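Local coordinates for lipase aflb (Neosartorya fumigata, PDB 6IDY), which probably hydrolyses the ester bonds of lipids, as a calcium-containing fungal lipase of the alpha/beta-hydrolase fold, at residues Y178-K183 / L409-L414; G185-A190 / P400-L405; D204-S209 / A434-A439. All coordinates share one frame; numbering follows the deposited sequence.

Contact 1 of 3, residues Y178-K183 / L409-L414; sequences YFNFGK and LGTEGL
T411 OG1 is gripped from two directions, by the side-chain amide of N180 across the contact and by the carbonyl of D407 one turn earlier in its own helix. N180 ND2 donates to T411 OG1 over 3.0 Å at an N-H...O angle of 154°, and the hydroxyl lies close to the plane of the amide. With chi1 at -60°, OG1 of T411 stands beside its own backbone N, on the side where the D407 carbonyl can be met, so the helix itself fixes the rotation of the hydroxyl that N180 uses. The other end of the N180 amide turns back on its own loop: OD1 takes a weak bond from F181 N. The two side chains cross at about a right angle.

F179 carries the apolar half. Its ring lies flat on the helix backbone at G410, whose CA sits 3.4 Å from the ring centroid and only 5° off the ring normal, a CH-pi contact. The opposite face is met by the Y178 ring through CD2, 3.6 Å above its plane, which holds the phenyl group between a tyrosine and a helix. Glycine lets the ring come this close to the main chain, and I98 and L102 of helix 96-103 touch the same side chain. K183 NZ ties the loop together through Y178 O at 2.9 Å and makes a salt bridge to D407. All four touching residues are buried, and together the CH-pi contact and the amide-to-threonine bond pin the loop between helix 173-178 and strand 190-195 of the alpha/beta core to helix 405-412.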
loop_
_atom_site.group_PDB
_atom_site.type_symbol
_atom_site.label_atom_id
_atom_site.label_comp_id
_atom_site.label_asym_id
_atom_site.label_seq_id
_atom_site.Cartn_x
_atom_site.Cartn_y
_atom_site.Cartn_z
ATOM N N TYR A 178 8.288 -2.983 -6.618
ATOM C CA TYR A 178 9.166 -3.594 -7.615
ATOM C C TYR A 178 8.323 -4.077 -8.816
ATOM O O TYR A 178 8.728 -3.895 -9.963
ATOM C CB TYR A 178 9.941 -4.768 -6.973
ATOM C CG TYR A 178 10.844 -5.533 -7.915
ATOM C CD1 TYR A 178 12.170 -5.157 -8.101
ATOM C CD2 TYR A 178 10.387 -6.667 -8.581
ATOM C CE1 TYR A 178 13.012 -5.869 -8.957
ATOM C CE2 TYR A 178 11.218 -7.388 -9.441
ATOM C CZ TYR A 178 12.528 -6.979 -9.631
ATOM O OH TYR A 178 13.352 -7.691 -10.468
ATOM N N PHE A 179 7.133 -4.644 -8.535
ATOM C CA PHE A 179 6.213 -5.192 -9.526
ATOM C C PHE A 179 5.137 -4.215 -10.031
ATOM O O PHE A 179 4.202 -4.645 -10.715
ATOM C CB PHE A 179 5.564 -6.469 -8.973
ATOM C CG PHE A 179 6.521 -7.605 -8.705
ATOM C CD1 PHE A 179 7.099 -8.312 -9.754
ATOM C CD2 PHE A 179 6.805 -8.003 -7.403
ATOM C CE1 PHE A 179 7.968 -9.377 -9.508
ATOM C CE2 PHE A 179 7.659 -9.081 -7.157
ATOM C CZ PHE A 179 8.227 -9.765 -8.212
ATOM N N ASN A 180 5.254 -2.911 -9.718
ATOM C CA ASN A 180 4.256 -1.961 -10.199
ATOM C C ASN A 180 4.769 -0.517 -10.232
ATOM O O ASN A 180 5.604 -0.207 -11.075
ATOM C CB ASN A 180 2.911 -2.088 -9.445
ATOM C CG ASN A 180 3.052 -2.284 -7.965
ATOM O OD1 ASN A 180 3.248 -1.330 -7.220
ATOM N ND2 ASN A 180 2.945 -3.520 -7.511
ATOM N N PHE A 181 4.269 0.361 -9.342
ATOM C CA PHE A 181 4.562 1.798 -9.337
ATOM C C PHE A 181 6.031 2.178 -9.081
ATOM O O PHE A 181 6.374 3.351 -9.228
ATOM C CB PHE A 181 3.615 2.557 -8.397
ATOM C CG PHE A 181 2.244 2.761 -9.009
ATOM C CD1 PHE A 181 2.065 3.625 -10.085
ATOM C CD2 PHE A 181 1.132 2.090 -8.508
ATOM C CE1 PHE A 181 0.801 3.814 -10.649
ATOM C CE2 PHE A 181 -0.136 2.285 -9.067
ATOM C CZ PHE A 181 -0.295 3.150 -10.129
ATOM N N GLY A 182 6.901 1.199 -8.824
ATOM C CA GLY A 182 8.337 1.457 -8.751
ATOM C C GLY A 182 8.820 1.869 -10.137
ATOM O O GLY A 182 9.873 2.497 -10.275
ATOM N N LYS A 183 7.996 1.548 -11.178
ATOM C CA LYS A 183 8.203 1.855 -12.601
ATOM C C LYS A 183 7.415 3.103 -13.074
ATOM O O LYS A 183 7.306 3.324 -14.283
ATOM C CB LYS A 183 7.814 0.646 -13.472
ATOM C CG LYS A 183 8.697 -0.586 -13.309
ATOM C CD LYS A 183 8.168 -1.726 -14.164
ATOM C CE LYS A 183 8.970 -2.993 -14.042
ATOM N NZ LYS A 183 8.564 -3.788 -12.854
ATOM N N LEU A 409 1.647 -11.061 -11.636
ATOM C CA LEU A 409 1.922 -12.222 -10.777
ATOM C C LEU A 409 2.665 -11.865 -9.499
ATOM O O LEU A 409 2.276 -12.316 -8.425
ATOM C CB LEU A 409 2.646 -13.347 -11.538
ATOM C CG LEU A 409 2.039 -13.798 -12.883
ATOM C CD1 LEU A 409 2.919 -14.840 -13.562
ATOM C CD2 LEU A 409 0.614 -14.311 -12.724
ATOM N N GLY A 410 3.705 -11.046 -9.629
ATOM C CA GLY A 410 4.517 -10.584 -8.511
ATOM C C GLY A 410 3.735 -9.767 -7.504
ATOM O O GLY A 410 3.909 -9.953 -6.297
ATOM N N THR A 411 2.853 -8.867 -7.993
ATOM C CA THR A 411 1.974 -8.039 -7.147
ATOM C C THR A 411 1.023 -8.938 -6.341
ATOM O O THR A 411 0.793 -8.691 -5.165
ATOM C CB THR A 411 1.235 -6.996 -7.995
ATOM O OG1 THR A 411 2.195 -6.163 -8.646
ATOM C CG2 THR A 411 0.270 -6.132 -7.179
ATOM N N GLU A 412 0.489 -9.984 -6.972
ATOM C CA GLU A 412 -0.391 -10.951 -6.318
ATOM C C GLU A 412 0.364 -11.764 -5.260
ATOM O O GLU A 412 -0.178 -12.018 -4.181
ATOM C CB GLU A 412 -1.062 -11.876 -7.362
ATOM C CG GLU A 412 -2.233 -11.214 -8.082
ATOM C CD GLU A 412 -3.296 -10.604 -7.184
ATOM O OE1 GLU A 412 -3.550 -11.170 -6.100
ATOM O OE2 GLU A 412 -3.879 -9.564 -7.561
ATOM N N GLY A 413 1.621 -12.103 -5.563
ATOM C CA GLY A 413 2.515 -12.841 -4.676
ATOM C C GLY A 413 2.837 -12.140 -3.366
ATOM O O GLY A 413 3.308 -12.791 -2.433
ATOM N N LEU A 414 2.574 -10.812 -3.275
ATOM C CA LEU A 414 2.790 -9.986 -2.077
ATOM C C LEU A 414 1.989 -10.463 -0.868
ATOM O O LEU A 414 2.406 -10.236 0.272
ATOM C CB LEU A 414 2.438 -8.515 -2.345
ATOM C CG LEU A 414 3.247 -7.771 -3.394
ATOM C CD1 LEU A 414 2.648 -6.384 -3.633
ATOM C CD2 LEU A 414 4.729 -7.708 -3.023
#

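Contact 2 of 3, residues G185-A190 / P400-L405; sequences GSAADA and PPQLGL
The backbones of G185-A190 and P400-L405 approach most nearly at S186 and Q402, whose CA atoms are 6.9 Å apart, and exchange no hydrogen bonds. The first segment leaves a short 3-10 turn at G185-S186 and then runs as loop through an inverse gamma turn centred on D189 into strand 190-195. In the second, P400 to L403 form a type I beta turn, closed by L403 N to P400 O at 3.1 Å. G404 follows as the N-cap of helix 405-412, its N bonded to the carboxylate of D407.

Q402, from the beta turn, and S186 and A187, at and just after the end of the 3-10 segment, point toward each other. Q402 bends at chi2 (83°), which lays its amide broadside to A187. The methyl CB of A187 stands squarely over the face of that amide, 3.7 Å from Q402 CD, with Q402 OE1 and Q402 NE2 each 3.9 Å from it. S186 adds a looser touch through CB, 4.2 Å from Q402 CG. The meeting is therefore one of van der Waals surfaces: the flat side of the amide is what meets the A187 methyl.

Helix 368-379 backs both segments, with V375 touching A187 and W371 touching P400, Q402 and L403. The contact thus lies at the surface beside that helix, between the lead-in to strand 190-195 and the start of helix 405-412.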
loop_
_atom_site.group_PDB
_atom_site.type_symbol
_atom_site.label_atom_id
_atom_site.label_comp_id
_atom_site.label_asym_id
_atom_site.label_seq_id
_atom_site.Cartn_x
_atom_site.Cartn_y
_atom_site.Cartn_z
ATOM N N GLY A 185 8.224 6.196 -13.131
ATOM C CA GLY A 185 9.136 7.045 -13.896
ATOM C C GLY A 185 9.129 6.755 -15.387
ATOM O O GLY A 185 9.530 7.609 -16.180
ATOM N N SER A 186 8.658 5.550 -15.784
ATOM C CA SER A 186 8.537 5.144 -17.187
ATOM C C SER A 186 7.242 5.703 -17.811
ATOM O O SER A 186 7.090 5.659 -19.031
ATOM C CB SER A 186 8.534 3.622 -17.303
ATOM O OG SER A 186 9.687 3.044 -16.713
ATOM N N ALA A 187 6.308 6.209 -16.974
ATOM C CA ALA A 187 5.009 6.720 -17.419
ATOM C C ALA A 187 4.818 8.216 -17.188
ATOM O O ALA A 187 4.037 8.851 -17.898
ATOM C CB ALA A 187 3.895 5.943 -16.731
ATOM N N ALA A 188 5.500 8.765 -16.176
ATOM C CA ALA A 188 5.401 10.167 -15.767
ATOM C C ALA A 188 6.796 10.732 -15.494
ATOM O O ALA A 188 7.765 9.965 -15.416
ATOM C CB ALA A 188 4.553 10.258 -14.507
ATOM N N ASP A 189 6.899 12.075 -15.353
ATOM C CA ASP A 189 8.151 12.755 -15.017
ATOM C C ASP A 189 8.244 12.694 -13.481
ATOM O O ASP A 189 8.090 13.693 -12.769
ATOM C CB ASP A 189 8.165 14.193 -15.573
ATOM C CG ASP A 189 8.139 14.274 -17.095
ATOM O OD1 ASP A 189 8.837 13.468 -17.749
ATOM O OD2 ASP A 189 7.418 15.142 -17.629
ATOM N N ALA A 190 8.430 11.458 -12.994
ATOM C CA ALA A 190 8.450 11.064 -11.598
ATOM C C ALA A 190 9.766 10.383 -11.227
ATOM O O ALA A 190 10.273 9.544 -11.974
ATOM C CB ALA A 190 7.288 10.121 -11.335
ATOM N N PRO A 400 -1.439 -1.522 -17.490
ATOM C CA PRO A 400 -0.875 -0.346 -18.173
ATOM C C PRO A 400 0.200 -0.820 -19.170
ATOM O O PRO A 400 0.752 -1.910 -18.970
ATOM C CB PRO A 400 -0.243 0.456 -17.030
ATOM C CG PRO A 400 0.071 -0.555 -15.985
ATOM C CD PRO A 400 -1.031 -1.563 -16.069
ATOM N N PRO A 401 0.524 -0.064 -20.246
ATOM C CA PRO A 401 1.574 -0.540 -21.180
ATOM C C PRO A 401 2.934 -0.779 -20.513
ATOM O O PRO A 401 3.731 -1.572 -21.002
ATOM C CB PRO A 401 1.669 0.580 -22.226
ATOM C CG PRO A 401 0.428 1.386 -22.071
ATOM C CD PRO A 401 -0.025 1.244 -20.657
ATOM N N GLN A 402 3.181 -0.112 -19.378
ATOM C CA GLN A 402 4.433 -0.184 -18.612
ATOM C C GLN A 402 4.627 -1.497 -17.843
ATOM O O GLN A 402 5.754 -1.812 -17.453
ATOM C CB GLN A 402 4.557 1.027 -17.661
ATOM C CG GLN A 402 4.634 2.383 -18.381
ATOM C CD GLN A 402 3.279 2.931 -18.774
ATOM O OE1 GLN A 402 2.253 2.656 -18.144
ATOM N NE2 GLN A 402 3.242 3.722 -19.835
ATOM N N LEU A 403 3.544 -2.253 -17.609
ATOM C CA LEU A 403 3.636 -3.511 -16.864
ATOM C C LEU A 403 3.303 -4.732 -17.721
ATOM O O LEU A 403 2.603 -4.619 -18.731
ATOM C CB LEU A 403 2.755 -3.479 -15.591
ATOM C CG LEU A 403 3.016 -2.369 -14.543
ATOM C CD1 LEU A 403 2.047 -2.491 -13.391
ATOM C CD2 LEU A 403 4.441 -2.413 -14.005
ATOM N N GLY A 404 3.806 -5.886 -17.300
ATOM C CA GLY A 404 3.569 -7.158 -17.970
ATOM C C GLY A 404 3.060 -8.228 -17.029
ATOM O O GLY A 404 2.724 -7.940 -15.874
ATOM N N LEU A 405 3.014 -9.474 -17.521
ATOM C CA LEU A 405 2.575 -10.656 -16.781
ATOM C C LEU A 405 3.266 -10.824 -15.412
ATOM O O LEU A 405 2.565 -10.980 -14.415
ATOM C CB LEU A 405 2.739 -11.919 -17.653
ATOM C CG LEU A 405 2.411 -13.279 -17.014
ATOM C CD1 LEU A 405 0.941 -13.380 -16.603
ATOM C CD2 LEU A 405 2.794 -14.424 -17.941
#

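Contact 3 of 3, residues D204-S209 / A434-A439; sequences DVQINS and AIASYA
The capped N-terminus of helix 205-223 meets the C-terminal tail here, and Q206, in the first turn of the helix, makes the join. Its amide clips onto the tail at two points: A436 N donates to Q206 OE1 over 2.9 Å in an almost straight bond (175°), and Q206 NE2 donates to A434 O over 3.1 Å. That carbonyl oxygen lies in the amide plane, and the side chain engages the extended tail at residues two apart, taking its N-H and giving to its C=O. Extended beyond CG, the glutamine is long enough to span from the helix to the tail.

D204, the N-cap, holds the same amide. Its OD1 accepts from Q206 N at 3.0 Å, reached from above the carboxylate plane. One N-H of Q206 NE2 goes to A434 O; the other is shared by the two D204 oxygens, OD1 at 3.1 Å through its syn lone pair and OD2 in a longer, more bent bond (3.2 Å, 136°). Q287 NE2 is another donor to OD1, so the carboxylate fixes both the helix end and the amide's rotation. In the alpha/beta-hydrolase core this helix leads into strand 227-232, after which helix 235-245 begins at the glycine that ends an S-W-S-Q-G sequence, consistent with a nucleophile elbow.

The A436 methyl lies against the amide, CB 3.6 Å from Q206 OE1, and covers one face of the Y438 ring toward its rim. The Y438 hydroxyl is bonded by W241 NE1 of helix 235-245; a water at the ring edge lies 2.7 Å from Y438 OH and donates to Q206 O, also at 2.7 Å, carrying the tail's grip through to the helix backbone. I435 and A439 lean on T297 of helix 293-299.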
loop_
_atom_site.group_PDB
_atom_site.type_symbol
_atom_site.label_atom_id
_atom_site.label_comp_id
_atom_site.label_asym_id
_atom_site.label_seq_id
_atom_site.Cartn_x
_atom_site.Cartn_y
_atom_site.Cartn_z
ATOM N N ASP A 204 1.707 0.331 15.387
ATOM C CA ASP A 204 0.801 1.460 15.531
ATOM C C ASP A 204 0.876 2.399 14.302
ATOM O O ASP A 204 1.953 2.897 13.966
ATOM C CB ASP A 204 1.185 2.204 16.825
ATOM C CG ASP A 204 0.299 3.352 17.258
ATOM O OD1 ASP A 204 -0.611 3.730 16.487
ATOM O OD2 ASP A 204 0.517 3.872 18.365
ATOM N N VAL A 205 -0.272 2.598 13.617
ATOM C CA VAL A 205 -0.407 3.470 12.432
ATOM C C VAL A 205 0.082 4.901 12.752
ATOM O O VAL A 205 0.686 5.539 11.890
ATOM C CB VAL A 205 -1.848 3.454 11.830
ATOM C CG1 VAL A 205 -1.958 4.369 10.608
ATOM C CG2 VAL A 205 -2.276 2.037 11.453
ATOM N N GLN A 206 -0.123 5.367 14.004
ATOM C CA GLN A 206 0.328 6.683 14.485
ATOM C C GLN A 206 1.858 6.809 14.411
ATOM O O GLN A 206 2.362 7.886 14.104
ATOM C CB GLN A 206 -0.173 6.958 15.915
ATOM C CG GLN A 206 -1.697 6.890 16.048
ATOM C CD GLN A 206 -2.171 6.936 17.476
ATOM O OE1 GLN A 206 -2.775 7.916 17.917
ATOM N NE2 GLN A 206 -1.927 5.870 18.229
ATOM N N ILE A 207 2.585 5.705 14.685
ATOM C CA ILE A 207 4.047 5.637 14.603
ATOM C C ILE A 207 4.437 5.537 13.128
ATOM O O ILE A 207 5.351 6.235 12.695
ATOM C CB ILE A 207 4.642 4.444 15.427
ATOM C CG1 ILE A 207 4.248 4.487 16.940
ATOM C CG2 ILE A 207 6.176 4.319 15.241
ATOM C CD1 ILE A 207 4.621 5.749 17.746
ATOM N N ASN A 208 3.745 4.666 12.360
ATOM C CA ASN A 208 4.002 4.476 10.923
ATOM C C ASN A 208 3.943 5.793 10.164
ATOM O O ASN A 208 4.781 6.035 9.301
ATOM C CB ASN A 208 3.020 3.455 10.313
ATOM C CG ASN A 208 3.105 2.081 10.930
ATOM O OD1 ASN A 208 4.094 1.722 11.572
ATOM N ND2 ASN A 208 2.062 1.279 10.750
ATOM N N SER A 209 2.962 6.649 10.520
ATOM C CA SER A 209 2.721 7.966 9.931
ATOM C C SER A 209 3.907 8.925 10.066
ATOM O O SER A 209 4.094 9.768 9.192
ATOM C CB SER A 209 1.478 8.592 10.548
ATOM O OG SER A 209 0.369 7.733 10.352
ATOM N N ALA A 434 -3.470 3.076 22.579
ATOM C CA ALA A 434 -3.978 4.374 23.019
ATOM C C ALA A 434 -3.691 5.446 21.949
ATOM O O ALA A 434 -2.722 5.336 21.184
ATOM C CB ALA A 434 -3.321 4.767 24.340
ATOM N N ILE A 435 -4.539 6.469 21.895
ATOM C CA ILE A 435 -4.378 7.593 20.972
ATOM C C ILE A 435 -3.250 8.499 21.476
ATOM O O ILE A 435 -3.203 8.820 22.664
ATOM C CB ILE A 435 -5.730 8.355 20.774
ATOM C CG1 ILE A 435 -6.837 7.437 20.176
ATOM C CG2 ILE A 435 -5.565 9.660 19.964
ATOM C CD1 ILE A 435 -6.524 6.768 18.825
ATOM N N ALA A 436 -2.343 8.896 20.567
ATOM C CA ALA A 436 -1.223 9.792 20.851
ATOM C C ALA A 436 -1.748 11.109 21.429
ATOM O O ALA A 436 -2.802 11.591 21.003
ATOM C CB ALA A 436 -0.449 10.057 19.573
ATOM N N SER A 437 -1.035 11.659 22.424
ATOM C CA SER A 437 -1.382 12.895 23.142
ATOM C C SER A 437 -1.681 14.088 22.243
ATOM O O SER A 437 -2.645 14.810 22.511
ATOM C CB SER A 437 -0.301 13.247 24.157
ATOM O OG SER A 437 -0.249 12.234 25.147
ATOM N N TYR A 438 -0.904 14.265 21.155
ATOM C CA TYR A 438 -1.094 15.361 20.196
ATOM C C TYR A 438 -2.412 15.265 19.397
ATOM O O TYR A 438 -2.850 16.262 18.817
ATOM C CB TYR A 438 0.112 15.477 19.247
ATOM C CG TYR A 438 0.331 14.274 18.349
ATOM C CD1 TYR A 438 -0.488 14.042 17.246
ATOM C CD2 TYR A 438 1.421 13.426 18.538
ATOM C CE1 TYR A 438 -0.279 12.955 16.403
ATOM C CE2 TYR A 438 1.658 12.351 17.683
ATOM C CZ TYR A 438 0.799 12.115 16.620
ATOM O OH TYR A 438 0.993 11.051 15.775
ATOM N N ALA A 439 -3.010 14.062 19.327
ATOM C CA ALA A 439 -4.247 13.822 18.580
ATOM C C ALA A 439 -5.496 13.789 19.486
ATOM O O ALA A 439 -6.615 13.703 18.977
ATOM C CB ALA A 439 -4.124 12.527 17.788
HETATM O O HOH W 1 3.043 9.401 16.210
#

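Along the chain, segments 178-183, 185-190 and 204-209 come first and 400-405, 409-414 and 434-439 much later, so each contact ties the early half of the hydrolase core to the C-terminal region. Contact 2 falls within the span of contact 1, whereas contact 3 interleaves with both. Contacts 1 and 2 are neighbours, their centres about 12 Å apart, and touch through L403, whose CD2 packs on N180 and K183; both bear on helix 405-412 and its lead-in. Contact 3 lies across the chain's centre, about 29 Å from contact 1 and 35 Å from contact 2 between centres. The C-terminal region is thus fastened on opposite sides of the molecule.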